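Local coordinates for chemotaxis protein motB (PDB 3CYP), which probably fastens the torque-generating stator of the bacterial flagellar motor to the cell wall, the structure here being its periplasmic OmpA-like C-terminal domain, at residues B[32-37]-B[117-122]; B[39-44]-B[64-69]; B[45-50]-B[101-106]. All coordinates share one frame; numbering follows the deposited sequence. Where two conformers were deposited one is given.

Interaction 1 of 3, residues B[32-37]-B[117-122]; sequences KLPKRV and ANDLSK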
loop_
_atom_site.group_PDB
_atom_site.type_symbol
_atom_site.label_atom_id
_atom_site.label_comp_id
_atom_site.label_asym_id
_atom_site.label_seq_id
_atom_site.Cartn_x
_atom_site.Cartn_y
_atom_site.Cartn_z
ATOM N N LYS B 32 -17.534 -1.203 -8.909
ATOM C CA LYS B 32 -18.623 -0.531 -9.638
ATOM C C LYS B 32 -18.350 0.960 -9.853
ATOM O O LYS B 32 -19.034 1.605 -10.658
ATOM C CB LYS B 32 -19.944 -0.689 -8.880
ATOM C CG LYS B 32 -20.441 -2.132 -8.802
ATOM C CD LYS B 32 -21.744 -2.205 -8.066
ATOM C CE LYS B 32 -22.138 -3.670 -7.803
ATOM N NZ LYS B 32 -22.696 -4.280 -9.005
ATOM N N LEU B 33 -17.396 1.497 -9.110
ATOM C CA LEU B 33 -17.150 2.960 -9.120
ATOM C C LEU B 33 -16.465 3.422 -10.389
ATOM O O LEU B 33 -15.764 2.668 -11.068
ATOM C CB LEU B 33 -16.245 3.371 -7.932
ATOM C CG LEU B 33 -16.748 2.992 -6.561
ATOM C CD1 LEU B 33 -15.813 3.488 -5.474
ATOM C CD2 LEU B 33 -18.195 3.451 -6.299
ATOM N N PRO B 34 -16.618 4.734 -10.692
ATOM C CA PRO B 34 -15.838 5.341 -11.755
ATOM C C PRO B 34 -14.364 5.107 -11.549
ATOM O O PRO B 34 -13.881 5.183 -10.402
ATOM C CB PRO B 34 -16.205 6.827 -11.631
ATOM C CG PRO B 34 -17.518 6.856 -11.048
ATOM C CD PRO B 34 -17.495 5.713 -10.037
ATOM N N LYS B 35 -13.637 4.863 -12.638
ATOM C CA LYS B 35 -12.215 4.605 -12.600
ATOM C C LYS B 35 -11.409 5.718 -11.958
ATOM O O LYS B 35 -10.352 5.448 -11.396
ATOM C CB LYS B 35 -11.670 4.393 -14.012
ATOM C CG LYS B 35 -12.144 3.139 -14.674
ATOM C CD LYS B 35 -11.587 3.018 -16.105
ATOM C CE LYS B 35 -11.944 4.200 -17.027
ATOM N NZ LYS B 35 -13.324 4.134 -17.568
ATOM N N ARG B 36 -11.914 6.952 -12.013
ATOM C CA ARG B 36 -11.170 8.072 -11.453
ATOM C C ARG B 36 -11.290 8.163 -9.934
ATOM O O ARG B 36 -10.616 9.000 -9.320
ATOM C CB ARG B 36 -11.562 9.402 -12.126
ATOM C CG ARG B 36 -10.948 9.543 -13.484
ATOM C CD ARG B 36 -11.519 10.728 -14.283
ATOM N NE ARG B 36 -11.358 12.016 -13.621
ATOM C CZ ARG B 36 -12.341 12.729 -13.084
ATOM N NH1 ARG B 36 -13.596 12.262 -13.054
ATOM N NH2 ARG B 36 -12.071 13.912 -12.552
ATOM N N VAL B 37 -12.156 7.345 -9.342
ATOM C CA VAL B 37 -12.342 7.350 -7.899
ATOM C C VAL B 37 -11.282 6.374 -7.331
ATOM O O VAL B 37 -11.169 5.199 -7.748
ATOM C CB VAL B 37 -13.784 6.891 -7.461
ATOM C CG1 VAL B 37 -13.854 6.727 -5.917
ATOM C CG2 VAL B 37 -14.877 7.853 -8.010
ATOM N N ALA B 117 -16.477 16.056 -7.786
ATOM C CA ALA B 117 -17.829 16.386 -7.350
ATOM C C ALA B 117 -18.858 15.609 -8.177
ATOM O O ALA B 117 -19.923 15.262 -7.665
ATOM C CB ALA B 117 -18.088 17.871 -7.510
ATOM N N ASN B 118 -18.576 15.380 -9.442
ATOM C CA ASN B 118 -19.561 14.715 -10.319
ATOM C C ASN B 118 -19.691 13.230 -10.023
ATOM O O ASN B 118 -20.817 12.718 -9.956
ATOM C CB ASN B 118 -19.204 14.927 -11.768
ATOM C CG ASN B 118 -19.242 16.392 -12.128
ATOM O OD1 ASN B 118 -20.182 17.084 -11.736
ATOM N ND2 ASN B 118 -18.193 16.884 -12.773
ATOM N N ASP B 119 -18.547 12.561 -9.851
ATOM C CA ASP B 119 -18.541 11.121 -9.501
ATOM C C ASP B 119 -19.119 10.857 -8.107
ATOM O O ASP B 119 -19.577 9.746 -7.818
ATOM C CB ASP B 119 -17.126 10.543 -9.594
ATOM C CG ASP B 119 -16.658 10.344 -11.024
ATOM O OD1 ASP B 119 -17.498 10.357 -11.972
ATOM O OD2 ASP B 119 -15.438 10.180 -11.242
ATOM N N LEU B 120 -19.065 11.839 -7.222
ATOM C CA LEU B 120 -19.546 11.671 -5.842
ATOM C C LEU B 120 -20.981 11.138 -5.803
ATOM O O LEU B 120 -21.307 10.265 -4.991
ATOM C CB LEU B 120 -19.409 13.005 -5.081
ATOM C CG LEU B 120 -19.580 12.837 -3.573
ATOM C CD1 LEU B 120 -18.572 13.669 -2.782
ATOM C CD2 LEU B 120 -21.032 13.103 -3.199
ATOM N N SER B 121 -21.820 11.614 -6.726
ATOM C CA SER B 121 -23.215 11.196 -6.794
ATOM C C SER B 121 -23.335 9.713 -7.141
ATOM O O SER B 121 -24.175 8.998 -6.593
ATOM C CB SER B 121 -23.963 12.018 -7.849
ATOM O OG SER B 121 -25.350 11.721 -7.846
ATOM N N LYS B 122 -22.505 9.278 -8.084
ATOM C CA LYS B 122 -22.462 7.884 -8.521
ATOM C C LYS B 122 -22.053 6.974 -7.373
ATOM O O LYS B 122 -22.618 5.880 -7.200
ATOM C CB LYS B 122 -21.536 7.711 -9.703
ATOM C CG LYS B 122 -21.965 8.454 -10.992
ATOM C CD LYS B 122 -20.991 8.224 -12.116
ATOM C CE LYS B 122 -21.515 8.742 -13.438
ATOM N NZ LYS B 122 -20.611 8.364 -14.574
HETATM O O HOH W 1 -15.015 9.737 -13.737
#
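Pro34, Arg36 and Val37 gather round the Asp119 side chain in a partly buried contact that combines apolar packing with a salt bridge. It joins the loop between helix 17-30 and strand 38-44 to the opening turns of the C-terminal helix 117-131. The carboxylate lies against the proline ring: Asp119 CG is 3.6 Å from Pro34 CG, and Asp119 OD2 is 3.5 Å from Pro34 CB. Asp119 CG stands anti to its own carbonyl carbon (chi1 -74°), which sets it beside the ring; the two side chains run past each other in opposite senses. Val37 packs nearer the backbone of the same residue, its CG2 3.8 Å from Asp119 CB. One helical turn further on, Lys122 lays its aliphatic part beside the ring, CD being 3.9 Å from Pro34 CG.

This apolar side rests on a type I beta turn from Pro34 to Val37, closed by Val37 N to Pro34 O at 3.0 Å, which leads directly into strand 38-44 of the OmpA-like domain. The turn also carries Arg36, whose chain bends at chi3 (58°) and crosses Asp119 at about a right angle. Arg36 NH1 pairs with Asp119 OD2 at 3.3 Å in a salt bridge of oblique geometry, the two planes standing 61° apart. A water bridges the same two groups, accepting from Arg36 NH1 at 3.0 Å in the guanidinium plane and donating to Asp119 OD2 at 2.6 Å. Arg36 NH2 forms a second salt bridge with Asp116, whose other carboxylate oxygen accepts from the backbone N of Asp119.

Interaction 2 of 3, residues B[39-44]-B[64-69]; sequences INVRGF and NRAYRV
The Arg65 guanidinium meets the backbone carbonyl of Phe44 edge-on. NH1 donates to Phe44 O at 2.8 Å, and the acceptor lies near the guanidinium plane. The N-H...O angle of 141° shows a somewhat bent bond, but the donor sits in the carbonyl plane on a lone pair. Arg65 reaches this point with its chain extended from CG to NE. A second guanidinium, that of Arg42 on the other side of the strand, takes Asn40 OD1 at its edge, NE to OD1 being 2.7 Å. Arg42 also makes a cation-pi contact with Phe112, and the Phe44 ring makes one with Arg108.

Between these polar points, strand 38-44 lies on helix 58-75 as the first two elements of a beta-alpha-beta unit completed by strand 83-87. The short segments run close to antiparallel (147°), their axes 6.6 Å apart at the nearest. Gly43, having no side chain, lets the backbones approach, and its CA is 4.6 Å from Ala66 CA. The Ala66 methyl rests directly on strand backbone: CB is 3.4 Å from Val41 O and 3.5 Å from Gly43 N. Val41 CG1 reaches back to Ala66 O at 3.4 Å and meets Val69 CG1 at 3.8 Å. Tyr67, on the side of the helix turned from the strand, packs on Ile74 of the second subunit.

Arg65 is gripped further by Ser12 O at NE and Asn107 OD1 at NH1. Neutral oxygens thus gather round a buried, presumably charged group, which would limit its rotation and tie the helix to the strand end, the N-terminal segment and the residue just before strand 108-114. Arg65 also occupies the position of the arginine that contacts peptidoglycan in OmpA-like relatives.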
loop_
_atom_site.group_PDB
_atom_site.type_symbol
_atom_site.label_atom_id
_atom_site.label_comp_id
_atom_site.label_asym_id
_atom_site.label_seq_id
_atom_site.Cartn_x
_atom_site.Cartn_y
_atom_site.Cartn_z
ATOM N N ILE B 39 -9.396 4.840 -3.568
ATOM C CA ILE B 39 -9.750 4.396 -2.224
ATOM C C ILE B 39 -8.490 4.384 -1.364
ATOM O O ILE B 39 -7.480 3.804 -1.769
ATOM C CB ILE B 39 -10.288 2.955 -2.311
ATOM C CG1 ILE B 39 -11.555 2.936 -3.187
ATOM C CG2 ILE B 39 -10.461 2.328 -0.891
ATOM C CD1 ILE B 39 -12.693 3.543 -2.574
ATOM N N ASN B 40 -8.566 4.975 -0.175
ATOM C CA ASN B 40 -7.455 4.994 0.826
ATOM C C ASN B 40 -7.971 4.232 2.027
ATOM O O ASN B 40 -9.002 4.580 2.596
ATOM C CB ASN B 40 -7.070 6.451 1.185
ATOM C CG ASN B 40 -5.985 6.568 2.191
ATOM O OD1 ASN B 40 -6.172 7.210 3.242
ATOM N ND2 ASN B 40 -4.874 5.995 1.905
ATOM N N VAL B 41 -7.240 3.166 2.377
ATOM C CA VAL B 41 -7.597 2.273 3.458
ATOM C C VAL B 41 -6.774 2.753 4.652
ATOM O O VAL B 41 -5.514 2.688 4.658
ATOM C CB VAL B 41 -7.203 0.835 3.107
ATOM C CG1 VAL B 41 -7.547 -0.098 4.262
ATOM C CG2 VAL B 41 -7.845 0.425 1.775
ATOM N N ARG B 42 -7.489 3.306 5.642
ATOM C CA ARG B 42 -6.872 3.990 6.778
ATOM C C ARG B 42 -6.971 3.147 8.037
ATOM O O ARG B 42 -8.065 2.797 8.447
ATOM C CB ARG B 42 -7.582 5.319 7.061
ATOM C CG ARG B 42 -7.480 6.224 5.923
ATOM C CD ARG B 42 -7.932 7.607 6.280
ATOM N NE ARG B 42 -7.753 8.444 5.109
ATOM C CZ ARG B 42 -8.035 9.732 5.062
ATOM N NH1 ARG B 42 -8.564 10.344 6.117
ATOM N NH2 ARG B 42 -7.834 10.382 3.919
ATOM N N GLY B 43 -5.835 2.950 8.700
ATOM C CA GLY B 43 -5.788 2.163 9.935
ATOM C C GLY B 43 -5.575 3.012 11.178
ATOM O O GLY B 43 -4.878 4.032 11.146
ATOM N N PHE B 44 -6.203 2.571 12.279
ATOM C CA PHE B 44 -6.175 3.286 13.548
ATOM C C PHE B 44 -6.089 2.301 14.705
ATOM O O PHE B 44 -6.376 1.097 14.557
ATOM C CB PHE B 44 -7.413 4.115 13.761
ATOM C CG PHE B 44 -7.784 5.034 12.607
ATOM C CD1 PHE B 44 -7.447 6.387 12.658
ATOM C CD2 PHE B 44 -8.486 4.557 11.504
ATOM C CE1 PHE B 44 -7.797 7.244 11.634
ATOM C CE2 PHE B 44 -8.882 5.429 10.483
ATOM C CZ PHE B 44 -8.520 6.770 10.549
ATOM N N ASN B 64 -0.353 -2.303 9.726
ATOM C CA ASN B 64 -0.607 -3.698 9.360
ATOM C C ASN B 64 -2.102 -3.934 9.226
ATOM O O ASN B 64 -2.540 -4.650 8.334
ATOM C CB ASN B 64 0.037 -4.721 10.320
ATOM C CG ASN B 64 0.436 -6.003 9.611
ATOM O OD1 ASN B 64 0.333 -7.099 10.169
ATOM N ND2 ASN B 64 0.886 -5.881 8.378
ATOM N N ARG B 65 -2.904 -3.312 10.088
ATOM C CA ARG B 65 -4.379 -3.386 9.919
ATOM C C ARG B 65 -4.831 -2.905 8.541
ATOM O O ARG B 65 -5.556 -3.597 7.830
ATOM C CB ARG B 65 -5.101 -2.623 10.985
ATOM C CG ARG B 65 -5.028 -3.317 12.351
ATOM C CD ARG B 65 -5.600 -2.456 13.434
ATOM N NE ARG B 65 -5.729 -3.188 14.705
ATOM C CZ ARG B 65 -5.910 -2.617 15.895
ATOM N NH1 ARG B 65 -5.994 -1.307 16.014
ATOM N NH2 ARG B 65 -6.035 -3.388 16.997
ATOM N N ALA B 66 -4.378 -1.710 8.179
ATOM C CA ALA B 66 -4.780 -1.100 6.908
ATOM C C ALA B 66 -4.236 -1.901 5.746
ATOM O O ALA B 66 -4.953 -2.181 4.777
ATOM C CB ALA B 66 -4.323 0.324 6.852
ATOM N N TYR B 67 -2.952 -2.265 5.810
ATOM C CA TYR B 67 -2.327 -3.055 4.750
ATOM C C TYR B 67 -3.072 -4.386 4.519
ATOM O O TYR B 67 -3.376 -4.772 3.401
ATOM C CB TYR B 67 -0.853 -3.279 5.101
ATOM C CG TYR B 67 -0.163 -4.288 4.209
ATOM C CD1 TYR B 67 -0.032 -4.055 2.845
ATOM C CD2 TYR B 67 0.300 -5.500 4.708
ATOM C CE1 TYR B 67 0.567 -4.997 1.992
ATOM C CE2 TYR B 67 0.927 -6.442 3.865
ATOM C CZ TYR B 67 1.067 -6.162 2.514
ATOM O OH TYR B 67 1.689 -7.051 1.636
ATOM N N ARG B 68 -3.382 -5.085 5.611
ATOM C CA ARG B 68 -4.046 -6.370 5.527
ATOM C C ARG B 68 -5.430 -6.242 4.913
ATOM O O ARG B 68 -5.803 -7.047 4.086
ATOM C CB ARG B 68 -4.126 -7.036 6.910
ATOM C CG ARG B 68 -2.745 -7.589 7.307
ATOM C CD ARG B 68 -2.673 -8.174 8.681
ATOM N NE ARG B 68 -3.854 -8.931 9.086
ATOM C CZ ARG B 68 -4.085 -10.220 8.832
ATOM N NH1 ARG B 68 -3.246 -10.958 8.113
ATOM N NH2 ARG B 68 -5.186 -10.779 9.286
ATOM N N VAL B 69 -6.168 -5.213 5.302
ATOM C CA VAL B 69 -7.478 -4.968 4.708
ATOM C C VAL B 69 -7.285 -4.708 3.220
ATOM O O VAL B 69 -8.026 -5.208 2.360
ATOM C CB VAL B 69 -8.241 -3.855 5.406
ATOM C CG1 VAL B 69 -9.444 -3.400 4.550
ATOM C CG2 VAL B 69 -8.714 -4.385 6.784
#

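Interaction 3 of 3, residues B[45-50]-B[101-106]; sequences TDDTPL and ENRMKN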
loop_
_atom_site.group_PDB
_atom_site.type_symbol
_atom_site.label_atom_id
_atom_site.label_comp_id
_atom_site.label_asym_id
_atom_site.label_seq_id
_atom_site.Cartn_x
_atom_site.Cartn_y
_atom_site.Cartn_z
ATOM N N THR B 45 -5.651 2.862 15.835
ATOM C CA THR B 45 -5.659 2.202 17.145
ATOM C C THR B 45 -6.231 3.096 18.236
ATOM O O THR B 45 -6.421 4.292 18.069
ATOM C CB THR B 45 -4.198 1.876 17.582
ATOM O OG1 THR B 45 -3.539 3.111 17.912
ATOM C CG2 THR B 45 -3.426 1.140 16.469
ATOM N N ASP B 46 -6.499 2.480 19.380
ATOM C CA ASP B 46 -6.673 3.209 20.624
ATOM C C ASP B 46 -5.300 3.650 21.141
ATOM O O ASP B 46 -4.269 3.482 20.459
ATOM C CB ASP B 46 -7.433 2.346 21.652
ATOM C CG ASP B 46 -6.713 1.067 22.037
ATOM O OD1 ASP B 46 -5.476 1.053 22.095
ATOM O OD2 ASP B 46 -7.399 0.070 22.337
ATOM N N ASP B 47 -5.271 4.171 22.368
ATOM C CA ASP B 47 -4.044 4.716 22.901
ATOM C C ASP B 47 -3.576 3.875 24.071
ATOM O O ASP B 47 -2.832 4.364 24.925
ATOM C CB ASP B 47 -4.260 6.176 23.315
ATOM C CG ASP B 47 -5.152 6.324 24.530
ATOM O OD1 ASP B 47 -5.719 5.300 24.992
ATOM O OD2 ASP B 47 -5.287 7.478 25.016
ATOM N N THR B 48 -3.991 2.612 24.102
ATOM C CA THR B 48 -3.579 1.730 25.192
ATOM C C THR B 48 -2.111 1.367 25.009
ATOM O O THR B 48 -1.646 1.111 23.889
ATOM C CB THR B 48 -4.435 0.445 25.315
ATOM O OG1 THR B 48 -4.130 -0.462 24.257
ATOM C CG2 THR B 48 -5.903 0.750 25.303
ATOM N N PRO B 49 -1.338 1.369 26.111
ATOM C CA PRO B 49 0.050 1.013 25.886
ATOM C C PRO B 49 0.156 -0.426 25.398
ATOM O O PRO B 49 -0.577 -1.293 25.865
ATOM C CB PRO B 49 0.695 1.199 27.276
ATOM C CG PRO B 49 -0.251 2.082 28.018
ATOM C CD PRO B 49 -1.607 1.676 27.526
ATOM N N LEU B 50 1.057 -0.665 24.447
ATOM C CA LEU B 50 1.166 -1.958 23.796
ATOM C C LEU B 50 1.799 -2.973 24.737
ATOM O O LEU B 50 2.881 -2.733 25.291
ATOM C CB LEU B 50 1.980 -1.850 22.500
ATOM C CG LEU B 50 1.320 -1.077 21.346
ATOM C CD1 LEU B 50 2.340 -0.753 20.240
ATOM C CD2 LEU B 50 0.131 -1.827 20.789
ATOM N N GLU B 101 -14.485 0.185 26.620
ATOM C CA GLU B 101 -15.382 -0.064 25.499
ATOM C C GLU B 101 -15.299 1.040 24.431
ATOM O O GLU B 101 -15.429 0.776 23.233
ATOM C CB GLU B 101 -16.815 -0.261 26.023
ATOM C CG GLU B 101 -16.929 -1.471 26.969
ATOM C CD GLU B 101 -16.463 -1.170 28.399
ATOM O OE1 GLU B 101 -16.483 0.032 28.767
ATOM O OE2 GLU B 101 -16.076 -2.125 29.135
ATOM N N ASN B 102 -15.052 2.277 24.847
ATOM C CA ASN B 102 -14.795 3.375 23.914
ATOM C C ASN B 102 -13.439 3.194 23.200
ATOM O O ASN B 102 -13.354 3.352 21.973
ATOM C CB ASN B 102 -14.812 4.733 24.640
ATOM C CG ASN B 102 -16.214 5.275 24.927
ATOM O OD1 ASN B 102 -16.396 6.093 25.863
ATOM N ND2 ASN B 102 -17.206 4.854 24.142
ATOM N N ARG B 103 -12.403 2.835 23.953
ATOM C CA ARG B 103 -11.087 2.535 23.360
ATOM C C ARG B 103 -11.179 1.445 22.292
ATOM O O ARG B 103 -10.543 1.537 21.209
ATOM C CB ARG B 103 -10.095 2.077 24.437
ATOM C CG ARG B 103 -9.593 3.170 25.292
ATOM C CD ARG B 103 -8.257 2.807 25.959
ATOM N NE ARG B 103 -8.371 1.815 27.029
ATOM C CZ ARG B 103 -8.918 2.052 28.227
ATOM N NH1 ARG B 103 -9.443 3.246 28.520
ATOM N NH2 ARG B 103 -8.957 1.081 29.139
ATOM N N MET B 104 -11.930 0.385 22.586
ATOM C CA MET B 104 -12.069 -0.718 21.641
ATOM C C MET B 104 -12.563 -0.250 20.274
ATOM O O MET B 104 -12.123 -0.788 19.250
ATOM C CB MET B 104 -13.001 -1.794 22.173
ATOM C CG MET B 104 -12.377 -2.573 23.307
ATOM S SD MET B 104 -13.552 -3.719 24.031
ATOM C CE MET B 104 -13.518 -4.948 22.703
ATOM N N LYS B 105 -13.456 0.743 20.270
ATOM C CA LYS B 105 -14.023 1.324 19.037
ATOM C C LYS B 105 -12.949 1.955 18.141
ATOM O O LYS B 105 -13.123 2.053 16.914
ATOM C CB LYS B 105 -15.051 2.409 19.384
ATOM C CG LYS B 105 -16.376 1.918 19.989
ATOM C CD LYS B 105 -17.375 1.498 18.919
ATOM C CE LYS B 105 -17.230 0.032 18.584
ATOM N NZ LYS B 105 -17.473 -0.328 17.191
ATOM N N ASN B 106 -11.866 2.420 18.753
ATOM C CA ASN B 106 -10.797 3.117 18.005
ATOM C C ASN B 106 -9.878 2.192 17.225
ATOM O O ASN B 106 -9.065 2.649 16.435
ATOM C CB ASN B 106 -9.986 4.033 18.943
ATOM C CG ASN B 106 -10.803 5.228 19.455
ATOM O OD1 ASN B 106 -11.653 5.758 18.746
ATOM N ND2 ASN B 106 -10.587 5.629 20.729
#
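Van der Waals packing carries the contact between Asp46 and the end of helix 100-105. Asp46 CB rests on the backbone, 3.2 Å from Arg103 O, and lies 3.9 Å from Arg103 CB; Asp46 CA is 3.8 Å from Asn106 CB. Arg103 O is itself engaged, accepting from Asn106 N at 2.9 Å. Thr45 adds backbone contact, its C atom 3.4 Å from Asn106 O. Thr48 approaches the Arg103 chain obliquely, but its modelled closeness to CD is doubtful.

Hydrogen bonds act within the loop rather than across the contact. Asp46 OD1 accepts from Thr48 N at 2.9 Å and from Thr48 OG1 at 3.0 Å, both from one face of the carboxylate. The backbone N comes from well above the plane (52° out), the hydroxyl from the syn side. Asp46 CG sits between backbone N and carbonyl carbon (chi1 62°), the crowded position, which keeps it over its own backbone. OD2 turns to Asn107 ND2, while Asn106 ND2 is held by Ala95 O.

Charges stay apart: neither Asp46 nor Asp47 pairs with Arg103, whose buried NE has no partner in the model.

The Thr48 N bond makes this an Asx turn, placed where strand 38-44 gives way to its loop. Thr45-Asp46 matches the Thr-Asp pair of OmpA-like domains, whose aspartate contacts peptidoglycan in relatives, and Asp46 is probably part of the recognition site here.

Overall arrangement
Strand 38-44 runs between the three contacts. Its first residues adjoin interaction 1, where Leu33 CD1 meets Ile39 CD1 at 4.3 Å, and its far end passes into interaction 3. Interactions 2 and 3 have centres about 16 Å apart and touch twice: Phe44 CB lies 3.5 Å from Asn106 O, and Arg65 NH1 lies 3.6 Å from Thr45 CG2. Interactions 1 and 3 stand on opposite sides of the chain's centre, their own centres about 34 Å apart and their nearest atoms about 23 Å. Along the sequence, interactions 2 and 3 interleave, and interaction 1 encloses both. Interactions 2 and 3 bring Arg65 and Asp46 to the probable peptidoglycan-recognition region, far from interaction 1.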